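Local coordinates for iron binding protein FbpA (Mannheimia haemolytica, PDB 1Q35) that binds ferric iron and probably delivers it for uptake, as a periplasmic solute-binding protein, at residues 2-15 with 22-35. Residues are numbered along the deposited sequence; the frame is centred on the assembly and turned at random.
Sequences NEVNVYSYRQPYLI and FEKDTGIKVNIIFA. With FMT (formic acid), chain C.
A beta-alpha-beta unit opens this periplasmic binding protein: strands 3-8 and 29-34, joined through helix 16-26, pair in parallel, with Glu-3 beside Lys-29 and Ser-8 beside Phe-34. Backbone bonds run from Lys-29 N to Asn-2 O at one end to Ala-35 N to Ser-8 O at the other; the shortest joins Val-6 N to Asn-31 O (2.7 Å). The other edge of strand 3-8 is taken by strand 54-57.

On the face carrying Glu-3, Asn-5 and Tyr-7, the amide of Asn-31 serves two acceptors. Its ND2 gives a nearly straight bond to Asn-5 OD1 (2.9 Å, 172°), the two amides being almost coplanar, and a second to Glu-3 OE2 (3.0 Å), which it meets from above the carboxylate plane. Both acceptors lie in the plane of the Asn-31 amide, so its rotation is well fixed; Asn-5 ND2 turns to Pro-51 O. Ile-33 lies beside Tyr-7, its CD1 3.6 Å from Tyr-7 OH.

The opposite face is mostly apolar, with Ser-8 the polar exception at its end. Val-4 CG1 and Val-6 CG2 each meet one methyl of Val-30, and helix 243-254 covers Val-6 and Phe-22 through Leu-249.

Past the strand, the chain bends toward the iron site, empty of iron in this model: Arg-10, near the iron-binding Tyr-198, binds a formic acid, probably from the crystallisation liquor and shared with Arg-101, through NE and NH1, and pairs with Glu-268. On the other side of loop 9-12, Phe-34, its CG anti to the carbonyl carbon (chi1 -64°), packs against the backbone of Arg-10. Pro-12 CD sits over one ring face (4.0 Å from the centroid), Ile-32 CG1 covers the other, and Arg-10 O, which accepts from Ser-8 OG, lies at the ring edge, 3.2 Å from Phe-34 CD1.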
loop_
_atom_site.group_PDB
_atom_site.type_symbol
_atom_site.label_atom_id
_atom_site.label_comp_id
_atom_site.label_asym_id
_atom_site.label_seq_id
_atom_site.Cartn_x
_atom_site.Cartn_y
_atom_site.Cartn_z
ATOM N N ASN A 2 29.001 12.207 -1.826
ATOM C CA ASN A 2 28.281 11.880 -0.602
ATOM C C ASN A 2 26.797 11.899 -0.913
ATOM O O ASN A 2 26.091 12.855 -0.589
ATOM C CB ASN A 2 28.586 12.873 0.518
ATOM C CG ASN A 2 28.008 12.447 1.858
ATOM O OD1 ASN A 2 27.870 13.260 2.764
ATOM N ND2 ASN A 2 27.685 11.163 1.992
ATOM N N GLU A 3 26.343 10.833 -1.561
ATOM C CA GLU A 3 24.996 10.779 -2.097
ATOM C C GLU A 3 24.388 9.388 -1.976
ATOM O O GLU A 3 25.061 8.413 -1.627
ATOM C CB GLU A 3 25.014 11.214 -3.566
ATOM C CG GLU A 3 25.782 10.264 -4.478
ATOM C CD GLU A 3 26.032 10.810 -5.870
ATOM O OE1 GLU A 3 26.789 10.156 -6.618
ATOM O OE2 GLU A 3 25.481 11.871 -6.233
ATOM N N VAL A 4 23.097 9.321 -2.282
ATOM C CA VAL A 4 22.359 8.068 -2.333
ATOM C C VAL A 4 21.312 8.187 -3.442
ATOM O O VAL A 4 20.646 9.217 -3.574
ATOM C CB VAL A 4 21.726 7.717 -0.961
ATOM C CG1 VAL A 4 20.682 8.749 -0.540
ATOM C CG2 VAL A 4 21.122 6.317 -0.988
ATOM N N ASN A 5 21.198 7.146 -4.255
ATOM C CA ASN A 5 20.337 7.152 -5.428
ATOM C C ASN A 5 19.056 6.383 -5.142
ATOM O O ASN A 5 19.066 5.161 -5.021
ATOM C CB ASN A 5 21.059 6.529 -6.624
ATOM C CG ASN A 5 22.358 7.244 -6.959
ATOM O OD1 ASN A 5 22.465 8.463 -6.816
ATOM N ND2 ASN A 5 23.351 6.484 -7.406
ATOM N N VAL A 6 17.951 7.115 -5.047
ATOM C CA VAL A 6 16.662 6.564 -4.646
ATOM C C VAL A 6 15.745 6.441 -5.858
ATOM O O VAL A 6 15.634 7.374 -6.650
ATOM C CB VAL A 6 16.007 7.477 -3.586
ATOM C CG1 VAL A 6 14.634 6.951 -3.175
ATOM C CG2 VAL A 6 16.919 7.622 -2.380
ATOM N N TYR A 7 15.108 5.280 -6.001
ATOM C CA TYR A 7 14.040 5.072 -6.968
ATOM C C TYR A 7 12.768 4.850 -6.168
ATOM O O TYR A 7 12.708 3.940 -5.353
ATOM C CB TYR A 7 14.347 3.877 -7.867
ATOM C CG TYR A 7 15.453 4.193 -8.847
ATOM C CD1 TYR A 7 16.773 4.283 -8.422
ATOM C CD2 TYR A 7 15.176 4.468 -10.182
ATOM C CE1 TYR A 7 17.788 4.601 -9.305
ATOM C CE2 TYR A 7 16.192 4.791 -11.074
ATOM C CZ TYR A 7 17.497 4.848 -10.623
ATOM O OH TYR A 7 18.524 5.169 -11.485
ATOM N N SER A 8 11.763 5.692 -6.388
ATOM C CA SER A 8 10.581 5.735 -5.530
ATOM C C SER A 8 9.285 5.431 -6.267
ATOM O O SER A 8 8.933 6.113 -7.225
ATOM C CB SER A 8 10.460 7.116 -4.886
ATOM O OG SER A 8 9.318 7.176 -4.043
ATOM N N TYR A 9 8.563 4.424 -5.783
ATOM C CA TYR A 9 7.189 4.168 -6.206
ATOM C C TYR A 9 6.195 5.115 -5.522
ATOM O O TYR A 9 5.007 5.096 -5.844
ATOM C CB TYR A 9 6.795 2.712 -5.921
ATOM C CG TYR A 9 7.468 1.721 -6.834
ATOM C CD1 TYR A 9 6.921 1.407 -8.072
ATOM C CD2 TYR A 9 8.657 1.103 -6.467
ATOM C CE1 TYR A 9 7.544 0.496 -8.918
ATOM C CE2 TYR A 9 9.280 0.195 -7.298
ATOM C CZ TYR A 9 8.725 -0.101 -8.522
ATOM O OH TYR A 9 9.364 -1.008 -9.341
ATOM N N ARG A 10 6.668 5.905 -4.562
ATOM C CA ARG A 10 5.855 6.913 -3.877
ATOM C C ARG A 10 6.049 8.281 -4.530
ATOM O O ARG A 10 7.173 8.682 -4.820
ATOM C CB ARG A 10 6.245 6.994 -2.397
ATOM C CG ARG A 10 6.369 5.642 -1.716
ATOM C CD ARG A 10 6.103 5.667 -0.230
ATOM N NE ARG A 10 4.726 6.049 0.066
ATOM C CZ ARG A 10 4.242 6.191 1.290
ATOM N NH1 ARG A 10 2.974 6.547 1.451
ATOM N NH2 ARG A 10 5.003 5.947 2.346
ATOM N N GLN A 11 4.950 9.002 -4.750
ATOM C CA GLN A 11 5.003 10.352 -5.314
ATOM C C GLN A 11 5.573 11.316 -4.276
ATOM O O GLN A 11 5.529 11.030 -3.079
ATOM C CB GLN A 11 3.613 10.804 -5.766
ATOM C CG GLN A 11 3.102 10.073 -6.996
ATOM C CD GLN A 11 3.807 10.507 -8.263
ATOM O OE1 GLN A 11 3.900 11.703 -8.547
ATOM N NE2 GLN A 11 4.302 9.543 -9.032
ATOM N N PRO A 12 6.134 12.443 -4.723
ATOM C CA PRO A 12 6.782 13.392 -3.813
ATOM C C PRO A 12 5.977 13.744 -2.564
ATOM O O PRO A 12 6.546 13.799 -1.490
ATOM C CB PRO A 12 6.996 14.632 -4.691
ATOM C CG PRO A 12 7.105 14.108 -6.057
ATOM C CD PRO A 12 6.236 12.886 -6.125
ATOM N N TYR A 13 4.670 13.959 -2.686
ATOM C CA TYR A 13 3.894 14.434 -1.542
ATOM C C TYR A 13 3.875 13.447 -0.366
ATOM O O TYR A 13 3.676 13.858 0.773
ATOM C CB TYR A 13 2.472 14.863 -1.959
ATOM C CG TYR A 13 1.446 13.764 -2.182
ATOM C CD1 TYR A 13 1.629 12.782 -3.151
ATOM C CD2 TYR A 13 0.259 13.746 -1.453
ATOM C CE1 TYR A 13 0.667 11.797 -3.367
ATOM C CE2 TYR A 13 -0.703 12.772 -1.657
ATOM C CZ TYR A 13 -0.497 11.797 -2.608
ATOM O OH TYR A 13 -1.458 10.830 -2.814
ATOM N N LEU A 14 4.110 12.161 -0.642
ATOM C CA LEU A 14 4.121 11.125 0.397
ATOM C C LEU A 14 5.515 10.619 0.808
ATOM O O LEU A 14 5.619 9.693 1.610
ATOM C CB LEU A 14 3.240 9.945 -0.042
ATOM C CG LEU A 14 1.738 10.248 -0.059
ATOM C CD1 LEU A 14 0.973 9.157 -0.796
ATOM C CD2 LEU A 14 1.206 10.400 1.346
ATOM N N ILE A 15 6.583 11.220 0.286
ATOM C CA ILE A 15 7.941 10.784 0.651
ATOM C C ILE A 15 8.980 11.910 0.747
ATOM O O ILE A 15 9.934 11.796 1.515
ATOM C CB ILE A 15 8.416 9.654 -0.307
ATOM C CG1 ILE A 15 9.614 8.885 0.272
ATOM C CG2 ILE A 15 8.742 10.200 -1.685
ATOM C CD1 ILE A 15 9.354 8.201 1.586
ATOM N N PHE A 22 16.005 13.729 6.066
ATOM C CA PHE A 22 17.201 12.889 6.008
ATOM C C PHE A 22 18.400 13.698 5.513
ATOM O O PHE A 22 19.470 13.641 6.109
ATOM C CB PHE A 22 16.966 11.676 5.100
ATOM C CG PHE A 22 18.228 10.950 4.709
ATOM C CD1 PHE A 22 18.850 10.081 5.597
ATOM C CD2 PHE A 22 18.781 11.122 3.446
ATOM C CE1 PHE A 22 20.012 9.403 5.232
ATOM C CE2 PHE A 22 19.943 10.443 3.081
ATOM C CZ PHE A 22 20.547 9.583 3.977
ATOM N N GLU A 23 18.212 14.449 4.433
ATOM C CA GLU A 23 19.283 15.267 3.857
ATOM C C GLU A 23 19.805 16.297 4.855
ATOM O O GLU A 23 21.013 16.509 4.963
ATOM C CB GLU A 23 18.795 15.991 2.602
ATOM C CG GLU A 23 18.633 15.106 1.384
ATOM C CD GLU A 23 18.216 15.892 0.160
ATOM O OE1 GLU A 23 17.179 16.584 0.220
ATOM O OE2 GLU A 23 18.923 15.828 -0.860
ATOM N N LYS A 24 18.891 16.929 5.584
ATOM C CA LYS A 24 19.247 17.967 6.548
ATOM C C LYS A 24 19.989 17.389 7.752
ATOM O O LYS A 24 20.964 17.975 8.225
ATOM C CB LYS A 24 17.987 18.703 7.019
ATOM C CG LYS A 24 18.252 19.889 7.944
ATOM C CD LYS A 24 16.976 20.654 8.264
ATOM N N ASP A 25 19.534 16.236 8.233
ATOM C CA ASP A 25 20.035 15.652 9.475
ATOM C C ASP A 25 21.355 14.893 9.304
ATOM O O ASP A 25 22.116 14.762 10.263
ATOM C CB ASP A 25 18.991 14.702 10.078
ATOM C CG ASP A 25 17.749 15.425 10.588
ATOM O OD1 ASP A 25 17.705 16.676 10.557
ATOM O OD2 ASP A 25 16.762 14.804 11.040
ATOM N N THR A 26 21.615 14.385 8.100
ATOM C CA THR A 26 22.803 13.558 7.840
ATOM C C THR A 26 23.831 14.216 6.921
ATOM O O THR A 26 25.001 13.833 6.937
ATOM C CB THR A 26 22.413 12.187 7.227
ATOM O OG1 THR A 26 21.928 12.366 5.890
ATOM C CG2 THR A 26 21.259 11.525 7.989
ATOM N N GLY A 27 23.399 15.175 6.105
ATOM C CA GLY A 27 24.260 15.807 5.116
ATOM C C GLY A 27 24.399 15.041 3.809
ATOM O O GLY A 27 25.100 15.488 2.899
ATOM N N ILE A 28 23.733 13.891 3.705
ATOM C CA ILE A 28 23.819 13.048 2.517
ATOM C C ILE A 28 22.813 13.531 1.478
ATOM O O ILE A 28 21.633 13.687 1.781
ATOM C CB ILE A 28 23.561 11.562 2.871
ATOM C CG1 ILE A 28 24.618 11.056 3.861
ATOM C CG2 ILE A 28 23.565 10.699 1.610
ATOM C CD1 ILE A 28 24.240 9.774 4.571
ATOM N N LYS A 29 23.289 13.759 0.260
ATOM C CA LYS A 29 22.460 14.207 -0.855
ATOM C C LYS A 29 21.617 13.057 -1.392
ATOM O O LYS A 29 22.132 11.979 -1.660
ATOM C CB LYS A 29 23.351 14.762 -1.977
ATOM C CG LYS A 29 22.663 15.015 -3.317
ATOM C CD LYS A 29 21.693 16.178 -3.250
ATOM C CE LYS A 29 21.151 16.521 -4.633
ATOM N NZ LYS A 29 20.271 17.719 -4.606
ATOM N N VAL A 30 20.320 13.306 -1.567
ATOM C CA VAL A 30 19.413 12.338 -2.165
ATOM C C VAL A 30 19.180 12.704 -3.621
ATOM O O VAL A 30 18.721 13.805 -3.922
ATOM C CB VAL A 30 18.050 12.301 -1.431
ATOM C CG1 VAL A 30 17.035 11.439 -2.189
ATOM C CG2 VAL A 30 18.226 11.793 -0.012
ATOM N N ASN A 31 19.515 11.782 -4.516
ATOM C CA ASN A 31 19.094 11.850 -5.907
ATOM C C ASN A 31 17.889 10.949 -6.043
ATOM O O ASN A 31 17.951 9.786 -5.668
ATOM C CB ASN A 31 20.206 11.374 -6.842
ATOM C CG ASN A 31 21.514 12.087 -6.597
ATOM O OD1 ASN A 31 21.564 13.316 -6.544
ATOM N ND2 ASN A 31 22.584 11.317 -6.435
ATOM N N ILE A 32 16.788 11.477 -6.560
ATOM C CA ILE A 32 15.555 10.704 -6.619
ATOM C C ILE A 32 14.957 10.677 -8.020
ATOM O O ILE A 32 14.899 11.695 -8.712
ATOM C CB ILE A 32 14.533 11.209 -5.570
ATOM C CG1 ILE A 32 13.307 10.283 -5.528
ATOM C CG2 ILE A 32 14.126 12.657 -5.839
ATOM C CD1 ILE A 32 12.679 10.167 -4.168
ATOM N N ILE A 33 14.551 9.479 -8.429
ATOM C CA ILE A 33 13.816 9.246 -9.657
ATOM C C ILE A 33 12.536 8.532 -9.254
ATOM O O ILE A 33 12.540 7.690 -8.356
ATOM C CB ILE A 33 14.646 8.384 -10.636
ATOM C CG1 ILE A 33 15.806 9.207 -11.206
ATOM C CG2 ILE A 33 13.777 7.848 -11.776
ATOM C CD1 ILE A 33 16.931 8.379 -11.796
ATOM N N PHE A 34 11.436 8.879 -9.902
ATOM C CA PHE A 34 10.161 8.262 -9.597
ATOM C C PHE A 34 9.897 7.154 -10.609
ATOM O O PHE A 34 9.985 7.366 -11.821
ATOM C CB PHE A 34 9.080 9.338 -9.523
ATOM C CG PHE A 34 9.315 10.303 -8.398
ATOM C CD1 PHE A 34 8.934 9.975 -7.103
ATOM C CD2 PHE A 34 9.996 11.495 -8.612
ATOM C CE1 PHE A 34 9.184 10.838 -6.048
ATOM C CE2 PHE A 34 10.248 12.363 -7.563
ATOM C CZ PHE A 34 9.844 12.034 -6.277
ATOM N N ALA A 35 9.623 5.961 -10.083
ATOM C CA ALA A 35 9.529 4.736 -10.872
ATOM C C ALA A 35 8.456 4.797 -11.951
ATOM O O ALA A 35 7.532 5.612 -11.889
ATOM C CB ALA A 35 9.279 3.545 -9.956
HETATM C C FMT C . 1.646 5.833 -1.863
HETATM O O1 FMT C . 2.819 6.424 -2.024
HETATM O O2 FMT C . 1.345 5.396 -0.766
HETATM O O HOH W 1 26.227 15.510 0.117
#